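PDB 2W9X: putative acetyl xylan esterase from Cellvibrio japonicus, which removes acetyl groups from acetylated xylan and, with a large preference, from glucomannan during the breakdown of plant cell wall polysaccharides. Local coordinates for residues B[67-72]-B[94-99]; B[114-119]-B[195-200]; B[154-159]-B[168-173]. All coordinates share one frame; numbering follows the deposited sequence.

In the fold
Contact 1 (67-72 with 94-99) lies in the N-terminal beta-sandwich domain, at one margin of its five-stranded antiparallel sheet. Contact 2 (114-119 with 195-200) joins that domain to the GDSL-type esterase domain: the loop between strands 108-113 and 122-128 meets the end of strand 191-196 beside Ser-151, the inferred nucleophile. Contact 3 (154-159 with 168-173) belongs wholly to the esterase domain, and both its segments fall in sequence between those of contact 2, after contact 1 is complete. Contacts 2 and 3 touch, their centres about 11 Å apart, whereas contact 1 lies about 23 and 24 Å away, centre to centre. The active-site surroundings are thus built from both domains.

Contact 1. Residues B[67-72]-B[94-99]; sequences TLKFDD and KVDYPV
Phe-70 lies side by side with Tyr-97, both side chains pointing the same way, and the CB of Tyr-97 meets the edge of the Phe-70 ring, in its plane, 3.8 Å from Phe-70 CE2. The two belong to antiparallel strands 67-72 and 95-98 of the N-terminal beta-sandwich domain, the latter strand at the margin of its sheet. On the other flank of strand 67-72, strand 122-128 continues the sheet.

Leu-68 and Tyr-97 form a hydrogen-bonded pair, with Tyr-97 N 2.6 Å from Leu-68 O and Leu-68 N 2.9 Å from Tyr-97 O. Farther along, Phe-70 N donates to Val-95 O at 2.8 Å.

The face bearing Leu-68, Phe-70 and Tyr-97 looks into the domain interior. There Phe-70 meets the ring of Phe-77, with the planes at about 45°, and packs on Ile-89, while Leu-68 reaches Leu-79 and Leu-111. Apolar contact extends past the end of strand 95-98, where Leu-68 CD1 touches Val-99 CG2 at 3.8 Å.

The face carrying Thr-67, Lys-69 and Asp-96 is more polar. Thr-67 CG2, anti to its backbone N, rests against Asp-96 CB at 3.7 Å. Nearby, Asp-71 holds a salt bridge with Arg-123 while its OD1 borders the aliphatic part of Lys-94.

Lys-69 and Asp-96 run alongside each other. The lysine chain bends at chi3 (89°) and chi4 (84°), and Lys-69 NZ closes a salt bridge of 2.8 Å on the syn lone pair of Asp-96 OD2.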
loop_
_atom_site.group_PDB
_atom_site.type_symbol
_atom_site.label_atom_id
_atom_site.label_comp_id
_atom_site.label_asym_id
_atom_site.label_seq_id
_atom_site.Cartn_x
_atom_site.Cartn_y
_atom_site.Cartn_z
ATOM N N THR B 67 -13.261 -30.232 -32.141
ATOM C CA THR B 67 -12.055 -31.015 -31.916
ATOM C C THR B 67 -10.939 -30.086 -31.448
ATOM O O THR B 67 -10.761 -28.975 -31.969
ATOM C CB THR B 67 -11.617 -31.784 -33.190
ATOM O OG1 THR B 67 -12.603 -32.771 -33.516
ATOM C CG2 THR B 67 -10.273 -32.487 -32.993
ATOM N N LEU B 68 -10.204 -30.551 -30.449
ATOM C CA LEU B 68 -9.005 -29.885 -29.994
ATOM C C LEU B 68 -7.810 -30.666 -30.523
ATOM O O LEU B 68 -7.707 -31.872 -30.297
ATOM C CB LEU B 68 -8.975 -29.843 -28.464
ATOM C CG LEU B 68 -9.720 -28.759 -27.682
ATOM C CD1 LEU B 68 -11.237 -28.848 -27.808
ATOM C CD2 LEU B 68 -9.327 -28.879 -26.221
ATOM N N LYS B 69 -6.927 -29.983 -31.250
ATOM C CA LYS B 69 -5.688 -30.589 -31.716
ATOM C C LYS B 69 -4.584 -30.279 -30.724
ATOM O O LYS B 69 -4.266 -29.111 -30.478
ATOM C CB LYS B 69 -5.298 -30.059 -33.097
ATOM C CG LYS B 69 -6.185 -30.492 -34.244
ATOM C CD LYS B 69 -5.554 -30.091 -35.568
ATOM C CE LYS B 69 -4.613 -31.168 -36.132
ATOM N NZ LYS B 69 -5.339 -32.219 -36.907
ATOM N N PHE B 70 -3.994 -31.333 -30.171
ATOM C CA PHE B 70 -2.930 -31.209 -29.176
ATOM C C PHE B 70 -1.586 -31.666 -29.727
ATOM O O PHE B 70 -1.530 -32.545 -30.581
ATOM C CB PHE B 70 -3.232 -32.103 -27.972
ATOM C CG PHE B 70 -4.233 -31.542 -27.007
ATOM C CD1 PHE B 70 -3.879 -30.514 -26.127
ATOM C CD2 PHE B 70 -5.510 -32.094 -26.919
ATOM C CE1 PHE B 70 -4.802 -30.022 -25.210
ATOM C CE2 PHE B 70 -6.441 -31.609 -26.003
ATOM C CZ PHE B 70 -6.090 -30.575 -25.148
ATOM N N ASP B 71 -0.511 -31.066 -29.225
ATOM C CA ASP B 71 0.821 -31.674 -29.255
ATOM C C ASP B 71 1.463 -31.393 -27.901
ATOM O O ASP B 71 2.328 -30.513 -27.766
ATOM C CB ASP B 71 1.684 -31.147 -30.408
ATOM C CG ASP B 71 2.956 -31.983 -30.625
ATOM O OD1 ASP B 71 3.023 -33.134 -30.147
ATOM O OD2 ASP B 71 3.897 -31.493 -31.279
ATOM N N ASP B 72 0.996 -32.123 -26.889
ATOM C CA ASP B 72 1.384 -31.867 -25.512
ATOM C C ASP B 72 1.283 -33.132 -24.640
ATOM O O ASP B 72 0.184 -33.535 -24.232
ATOM C CB ASP B 72 0.509 -30.741 -24.941
ATOM C CG ASP B 72 1.031 -30.188 -23.620
ATOM O OD1 ASP B 72 1.741 -30.903 -22.882
ATOM O OD2 ASP B 72 0.722 -29.014 -23.325
ATOM N N LYS B 94 0.280 -36.054 -28.940
ATOM C CA LYS B 94 0.010 -35.610 -30.300
ATOM C C LYS B 94 -1.262 -36.299 -30.784
ATOM O O LYS B 94 -1.204 -37.378 -31.370
ATOM C CB LYS B 94 1.193 -35.939 -31.217
ATOM C CG LYS B 94 1.162 -35.256 -32.576
ATOM C CD LYS B 94 2.521 -35.359 -33.248
ATOM C CE LYS B 94 2.692 -34.289 -34.312
ATOM N NZ LYS B 94 3.996 -34.436 -35.026
ATOM N N VAL B 95 -2.408 -35.681 -30.508
ATOM C CA VAL B 95 -3.713 -36.264 -30.838
ATOM C C VAL B 95 -4.747 -35.204 -31.217
ATOM O O VAL B 95 -4.584 -34.007 -30.922
ATOM C CB VAL B 95 -4.312 -37.121 -29.669
ATOM C CG1 VAL B 95 -3.469 -38.366 -29.389
ATOM C CG2 VAL B 95 -4.515 -36.280 -28.398
ATOM N N ASP B 96 -5.807 -35.668 -31.879
ATOM C CA ASP B 96 -7.028 -34.896 -32.048
ATOM C C ASP B 96 -8.038 -35.347 -30.998
ATOM O O ASP B 96 -8.421 -36.519 -30.945
ATOM C CB ASP B 96 -7.593 -35.064 -33.458
ATOM C CG ASP B 96 -6.661 -34.526 -34.522
ATOM O OD1 ASP B 96 -5.538 -35.065 -34.668
ATOM O OD2 ASP B 96 -7.057 -33.565 -35.219
ATOM N N TYR B 97 -8.457 -34.403 -30.164
ATOM C CA TYR B 97 -9.316 -34.690 -29.025
ATOM C C TYR B 97 -10.774 -34.309 -29.314
ATOM O O TYR B 97 -11.081 -33.126 -29.470
ATOM C CB TYR B 97 -8.785 -33.964 -27.773
ATOM C CG TYR B 97 -9.622 -34.186 -26.536
ATOM C CD1 TYR B 97 -10.737 -33.392 -26.283
ATOM C CD2 TYR B 97 -9.299 -35.187 -25.620
ATOM C CE1 TYR B 97 -11.517 -33.592 -25.163
ATOM C CE2 TYR B 97 -10.076 -35.394 -24.492
ATOM C CZ TYR B 97 -11.184 -34.589 -24.273
ATOM O OH TYR B 97 -11.978 -34.764 -23.165
ATOM N N PRO B 98 -11.677 -35.311 -29.372
ATOM C CA PRO B 98 -13.102 -35.058 -29.613
ATOM C C PRO B 98 -13.862 -34.727 -28.322
ATOM O O PRO B 98 -13.677 -35.397 -27.300
ATOM C CB PRO B 98 -13.601 -36.377 -30.227
ATOM C CG PRO B 98 -12.461 -37.382 -30.065
ATOM C CD PRO B 98 -11.401 -36.750 -29.216
ATOM N N VAL B 99 -14.712 -33.705 -28.374
ATOM C CA VAL B 99 -15.326 -33.154 -27.162
ATOM C C VAL B 99 -16.534 -33.965 -26.673
ATOM O O VAL B 99 -17.134 -34.729 -27.428
ATOM C CB VAL B 99 -15.693 -31.649 -27.342
ATOM C CG1 VAL B 99 -16.474 -31.125 -26.142
ATOM C CG2 VAL B 99 -14.436 -30.817 -27.550
#

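Contact 2. Residues B[114-119]-B[195-200]; sequences LTETQS and NASSGF
Glu-116 grips Ser-198 with both carboxylate oxygens, each through its syn lone pair: Ser-198 OG donates to Glu-116 OE1 at 2.7 Å, and Ser-198 N to Glu-116 OE2 at 2.9 Å. The glutamate carries its carboxylate across from the N-terminal domain on an extended chain, CG anti to the backbone N (chi1 -179°). A water lies within hydrogen-bonding distance of both segments, 2.7 Å from Glu-116 OE2 and from Ala-196 O.

The amide of Gln-118 supplies the second set of bonds. Its NE2 donates almost straight to Ser-197 OG (3.0 Å, 176° at the hydrogen) and also to Ser-198 O (2.8 Å), where it meets a lone pair in the carbonyl plane. Both acceptors lie close to the amide plane, which should limit rotation of this group.

Among the van der Waals contacts, Gln-118 NE2 comes to the edge of the Phe-200 ring, 3.8 Å from CE2.

The type II turn from Ser-197 to Phe-200 includes Gly-199, a transition-state stabiliser by similarity and a probable part of the oxyanion hole, as in SGNH hydrolases. A glycerol, probably from the crystallisation liquor, is hydrogen-bonded to Gln-118 OE1. Second-shell bonds from the N-terminal domain thus hold the turn beside the inferred nucleophile Ser-151.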
loop_
_atom_site.group_PDB
_atom_site.type_symbol
_atom_site.label_atom_id
_atom_site.label_comp_id
_atom_site.label_asym_id
_atom_site.label_seq_id
_atom_site.Cartn_x
_atom_site.Cartn_y
_atom_site.Cartn_z
ATOM N N LEU B 114 -3.028 -26.768 -16.224
ATOM C CA LEU B 114 -3.088 -26.913 -14.763
ATOM C C LEU B 114 -1.699 -27.033 -14.163
ATOM O O LEU B 114 -1.431 -26.520 -13.089
ATOM C CB LEU B 114 -3.879 -28.184 -14.414
ATOM C CG LEU B 114 -5.396 -28.162 -14.285
ATOM C CD1 LEU B 114 -6.074 -27.137 -15.136
ATOM C CD2 LEU B 114 -6.006 -29.546 -14.455
ATOM N N THR B 115 -0.817 -27.727 -14.871
ATOM C CA THR B 115 0.457 -28.169 -14.317
ATOM C C THR B 115 1.616 -27.216 -14.647
ATOM O O THR B 115 1.484 -26.321 -15.484
ATOM C CB THR B 115 0.796 -29.572 -14.820
ATOM O OG1 THR B 115 0.579 -29.624 -16.233
ATOM C CG2 THR B 115 -0.078 -30.634 -14.136
ATOM N N GLU B 116 2.736 -27.407 -13.952
ATOM C CA GLU B 116 3.931 -26.613 -14.154
ATOM C C GLU B 116 4.952 -27.424 -14.932
ATOM O O GLU B 116 5.145 -28.619 -14.658
ATOM C CB GLU B 116 4.543 -26.186 -12.818
ATOM C CG GLU B 116 5.800 -25.334 -12.994
ATOM C CD GLU B 116 6.413 -24.859 -11.696
ATOM O OE1 GLU B 116 6.337 -25.571 -10.669
ATOM O OE2 GLU B 116 6.999 -23.759 -11.709
ATOM N N THR B 117 5.585 -26.754 -15.896
ATOM C CA THR B 117 6.648 -27.305 -16.730
ATOM C C THR B 117 7.833 -26.343 -16.671
ATOM O O THR B 117 7.816 -25.291 -17.323
ATOM C CB THR B 117 6.203 -27.429 -18.208
ATOM O OG1 THR B 117 5.621 -26.186 -18.643
ATOM C CG2 THR B 117 5.190 -28.566 -18.408
ATOM N N GLN B 118 8.848 -26.680 -15.875
ATOM C CA GLN B 118 10.021 -25.801 -15.721
ATOM C C GLN B 118 11.119 -26.045 -16.753
ATOM O O GLN B 118 11.931 -25.158 -17.032
ATOM C CB GLN B 118 10.591 -25.897 -14.302
ATOM C CG GLN B 118 9.680 -25.253 -13.257
ATOM C CD GLN B 118 10.227 -25.352 -11.849
ATOM O OE1 GLN B 118 10.321 -26.441 -11.283
ATOM N NE2 GLN B 118 10.569 -24.207 -11.264
ATOM N N SER B 119 11.138 -27.245 -17.320
ATOM C CA SER B 119 12.222 -27.628 -18.215
ATOM C C SER B 119 11.735 -28.110 -19.573
ATOM O O SER B 119 12.534 -28.599 -20.378
ATOM C CB SER B 119 13.105 -28.682 -17.545
ATOM O OG SER B 119 12.322 -29.749 -17.045
ATOM N N ASN B 195 3.225 -15.533 -14.432
ATOM C CA ASN B 195 4.636 -15.720 -14.717
ATOM C C ASN B 195 5.383 -16.051 -13.434
ATOM O O ASN B 195 5.994 -15.193 -12.792
ATOM C CB ASN B 195 5.173 -14.487 -15.431
ATOM C CG ASN B 195 4.484 -14.269 -16.756
ATOM O OD1 ASN B 195 4.236 -15.230 -17.501
ATOM N ND2 ASN B 195 4.139 -13.021 -17.053
ATOM N N ALA B 196 5.281 -17.318 -13.059
ATOM C CA ALA B 196 5.859 -17.829 -11.838
ATOM C C ALA B 196 6.585 -19.133 -12.132
ATOM O O ALA B 196 6.224 -19.847 -13.046
ATOM C CB ALA B 196 4.757 -18.064 -10.794
ATOM N N SER B 197 7.580 -19.454 -11.315
ATOM C CA SER B 197 8.327 -20.687 -11.467
ATOM C C SER B 197 8.785 -21.090 -10.086
ATOM O O SER B 197 9.271 -20.246 -9.341
ATOM C CB SER B 197 9.540 -20.450 -12.387
ATOM O OG SER B 197 10.165 -21.673 -12.722
ATOM N N SER B 198 8.607 -22.366 -9.742
ATOM C CA SER B 198 8.850 -22.855 -8.386
ATOM C C SER B 198 10.319 -22.835 -7.978
ATOM O O SER B 198 11.181 -23.241 -8.746
ATOM C CB SER B 198 8.298 -24.281 -8.209
ATOM O OG SER B 198 6.892 -24.317 -8.340
ATOM N N GLY B 199 10.584 -22.384 -6.752
ATOM C CA GLY B 199 11.941 -22.385 -6.200
ATOM C C GLY B 199 12.719 -21.093 -6.408
ATOM O O GLY B 199 13.808 -20.921 -5.845
ATOM N N PHE B 200 12.161 -20.166 -7.186
ATOM C CA PHE B 200 12.940 -18.993 -7.625
ATOM C C PHE B 200 12.703 -17.757 -6.743
ATOM O O PHE B 200 11.633 -17.594 -6.145
ATOM C CB PHE B 200 12.723 -18.677 -9.123
ATOM C CG PHE B 200 13.413 -19.652 -10.066
ATOM C CD1 PHE B 200 14.747 -19.475 -10.424
ATOM C CD2 PHE B 200 12.712 -20.761 -10.587
ATOM C CE1 PHE B 200 15.396 -20.382 -11.285
ATOM C CE2 PHE B 200 13.335 -21.670 -11.439
ATOM C CZ PHE B 200 14.684 -21.479 -11.800
HETATM O O HOH W 1 6.652 -22.327 -13.966
#

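Contact 3. Residues B[154-159]-B[168-173]; sequences VGYGNT and EELFKT
The Tyr-156 ring has Leu-170 CD1 over the centre of one face, a CH-pi contact 3.5 Å from the centroid and 11° off the ring normal. The same ring stacks with His-336, inferred to increase the nucleophilicity of Ser-151. At the phenol end Leu-170 CD2 approaches Tyr-156 OH, which is hydrogen-bonded to His-334 ND1. These residues belong to the SGNH-type esterase domain, where the loop following helix 151-154 folds against helix 167-173.

The loop makes a type II turn from Gly-155 to Asn-158, closed by Asn-158 N to Gly-155 O. Leu-170 CD1 also reaches Gly-157 N, at 3.7 Å. Asn-158 ND2 is hydrogen-bonded to Asp-342 OD2 and to Asn-175 O.

Polar contact gathers at Thr-173. Its O accepts from Thr-159 N at 3.1 Å and from Thr-159 OG1 at 2.7 Å; with OG1 between the backbone N and carbonyl carbon (chi1 70°), the hydroxyl of Thr-159 shares this acceptor with its own N-H. Thr-173 OG1 turns back into its own helix and donates to Glu-169 O at 2.6 Å, while Thr-173 N reaches that oxygen from the opposite face of its carbonyl plane.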
loop_
_atom_site.group_PDB
_atom_site.type_symbol
_atom_site.label_atom_id
_atom_site.label_comp_id
_atom_site.label_asym_id
_atom_site.label_seq_id
_atom_site.Cartn_x
_atom_site.Cartn_y
_atom_site.Cartn_z
ATOM N N VAL B 154 2.585 -20.328 -8.507
ATOM C CA VAL B 154 2.320 -21.497 -9.371
ATOM C C VAL B 154 1.144 -22.361 -8.858
ATOM O O VAL B 154 0.367 -22.896 -9.650
ATOM C CB VAL B 154 3.568 -22.418 -9.475
ATOM C CG1 VAL B 154 3.233 -23.741 -10.175
ATOM C CG2 VAL B 154 4.765 -21.710 -10.178
ATOM N N GLY B 155 1.040 -22.526 -7.541
ATOM C CA GLY B 155 0.088 -23.486 -6.965
ATOM C C GLY B 155 0.717 -24.857 -6.734
ATOM O O GLY B 155 0.039 -25.873 -6.746
ATOM N N TYR B 156 2.034 -24.868 -6.561
ATOM C CA TYR B 156 2.817 -26.042 -6.171
ATOM C C TYR B 156 2.133 -26.914 -5.137
ATOM O O TYR B 156 1.960 -26.496 -3.978
ATOM C CB TYR B 156 4.129 -25.544 -5.583
ATOM C CG TYR B 156 5.160 -26.552 -5.098
ATOM C CD1 TYR B 156 6.369 -26.697 -5.772
ATOM C CD2 TYR B 156 4.989 -27.264 -3.897
ATOM C CE1 TYR B 156 7.363 -27.562 -5.305
ATOM C CE2 TYR B 156 5.972 -28.137 -3.430
ATOM C CZ TYR B 156 7.155 -28.272 -4.143
ATOM O OH TYR B 156 8.129 -29.126 -3.683
ATOM N N GLY B 157 1.796 -28.133 -5.562
ATOM C CA GLY B 157 1.213 -29.170 -4.723
ATOM C C GLY B 157 -0.068 -28.770 -4.013
ATOM O O GLY B 157 -0.388 -29.346 -2.973
ATOM N N ASN B 158 -0.814 -27.812 -4.578
ATOM C CA ASN B 158 -1.897 -27.177 -3.812
ATOM C C ASN B 158 -3.114 -28.088 -3.557
ATOM O O ASN B 158 -3.788 -27.947 -2.528
ATOM C CB ASN B 158 -2.299 -25.798 -4.387
ATOM C CG ASN B 158 -2.848 -25.874 -5.823
ATOM O OD1 ASN B 158 -2.869 -26.930 -6.439
ATOM N ND2 ASN B 158 -3.307 -24.736 -6.339
ATOM N N THR B 159 -3.382 -29.025 -4.467
ATOM C CA THR B 159 -4.520 -29.936 -4.297
ATOM C C THR B 159 -4.122 -31.270 -3.657
ATOM O O THR B 159 -4.926 -32.189 -3.598
ATOM C CB THR B 159 -5.244 -30.242 -5.636
ATOM O OG1 THR B 159 -4.387 -31.048 -6.453
ATOM C CG2 THR B 159 -5.604 -28.943 -6.372
ATOM N N GLU B 168 6.184 -37.281 -9.009
ATOM C CA GLU B 168 4.980 -37.556 -9.794
ATOM C C GLU B 168 3.688 -37.069 -9.120
ATOM O O GLU B 168 2.783 -36.562 -9.782
ATOM C CB GLU B 168 4.902 -39.054 -10.098
ATOM C CG GLU B 168 3.607 -39.503 -10.756
ATOM N N GLU B 169 3.608 -37.241 -7.804
ATOM C CA GLU B 169 2.480 -36.770 -6.999
ATOM C C GLU B 169 2.459 -35.250 -6.958
ATOM O O GLU B 169 1.398 -34.629 -7.059
ATOM C CB GLU B 169 2.550 -37.356 -5.578
ATOM C CG GLU B 169 2.154 -38.851 -5.502
ATOM C CD GLU B 169 2.539 -39.540 -4.182
ATOM O OE1 GLU B 169 3.299 -38.952 -3.386
ATOM O OE2 GLU B 169 2.086 -40.690 -3.954
ATOM N N LEU B 170 3.644 -34.656 -6.827
ATOM C CA LEU B 170 3.791 -33.200 -6.869
ATOM C C LEU B 170 3.321 -32.641 -8.209
ATOM O O LEU B 170 2.544 -31.692 -8.254
ATOM C CB LEU B 170 5.232 -32.783 -6.552
ATOM C CG LEU B 170 5.647 -31.302 -6.658
ATOM C CD1 LEU B 170 4.725 -30.396 -5.838
ATOM C CD2 LEU B 170 7.106 -31.148 -6.203
ATOM N N PHE B 171 3.771 -33.242 -9.298
ATOM C CA PHE B 171 3.333 -32.824 -10.624
ATOM C C PHE B 171 1.799 -32.891 -10.776
ATOM O O PHE B 171 1.183 -31.904 -11.199
ATOM C CB PHE B 171 4.048 -33.639 -11.724
ATOM C CG PHE B 171 3.425 -33.492 -13.081
ATOM C CD1 PHE B 171 3.725 -32.394 -13.880
ATOM C CD2 PHE B 171 2.514 -34.446 -13.551
ATOM C CE1 PHE B 171 3.132 -32.250 -15.143
ATOM C CE2 PHE B 171 1.909 -34.309 -14.798
ATOM C CZ PHE B 171 2.224 -33.209 -15.601
ATOM N N LYS B 172 1.205 -34.043 -10.428
ATOM C CA LYS B 172 -0.249 -34.287 -10.543
ATOM C C LYS B 172 -1.114 -33.369 -9.687
ATOM O O LYS B 172 -2.228 -33.005 -10.081
ATOM C CB LYS B 172 -0.615 -35.729 -10.132
ATOM C CG LYS B 172 -0.296 -36.817 -11.120
ATOM C CD LYS B 172 -0.849 -38.149 -10.598
ATOM N N THR B 173 -0.628 -33.041 -8.493
ATOM C CA THR B 173 -1.433 -32.315 -7.529
ATOM C C THR B 173 -1.293 -30.801 -7.680
ATOM O O THR B 173 -1.984 -30.037 -7.008
ATOM C CB THR B 173 -1.143 -32.771 -6.079
ATOM O OG1 THR B 173 0.257 -32.629 -5.786
ATOM C CG2 THR B 173 -1.582 -34.229 -5.865
#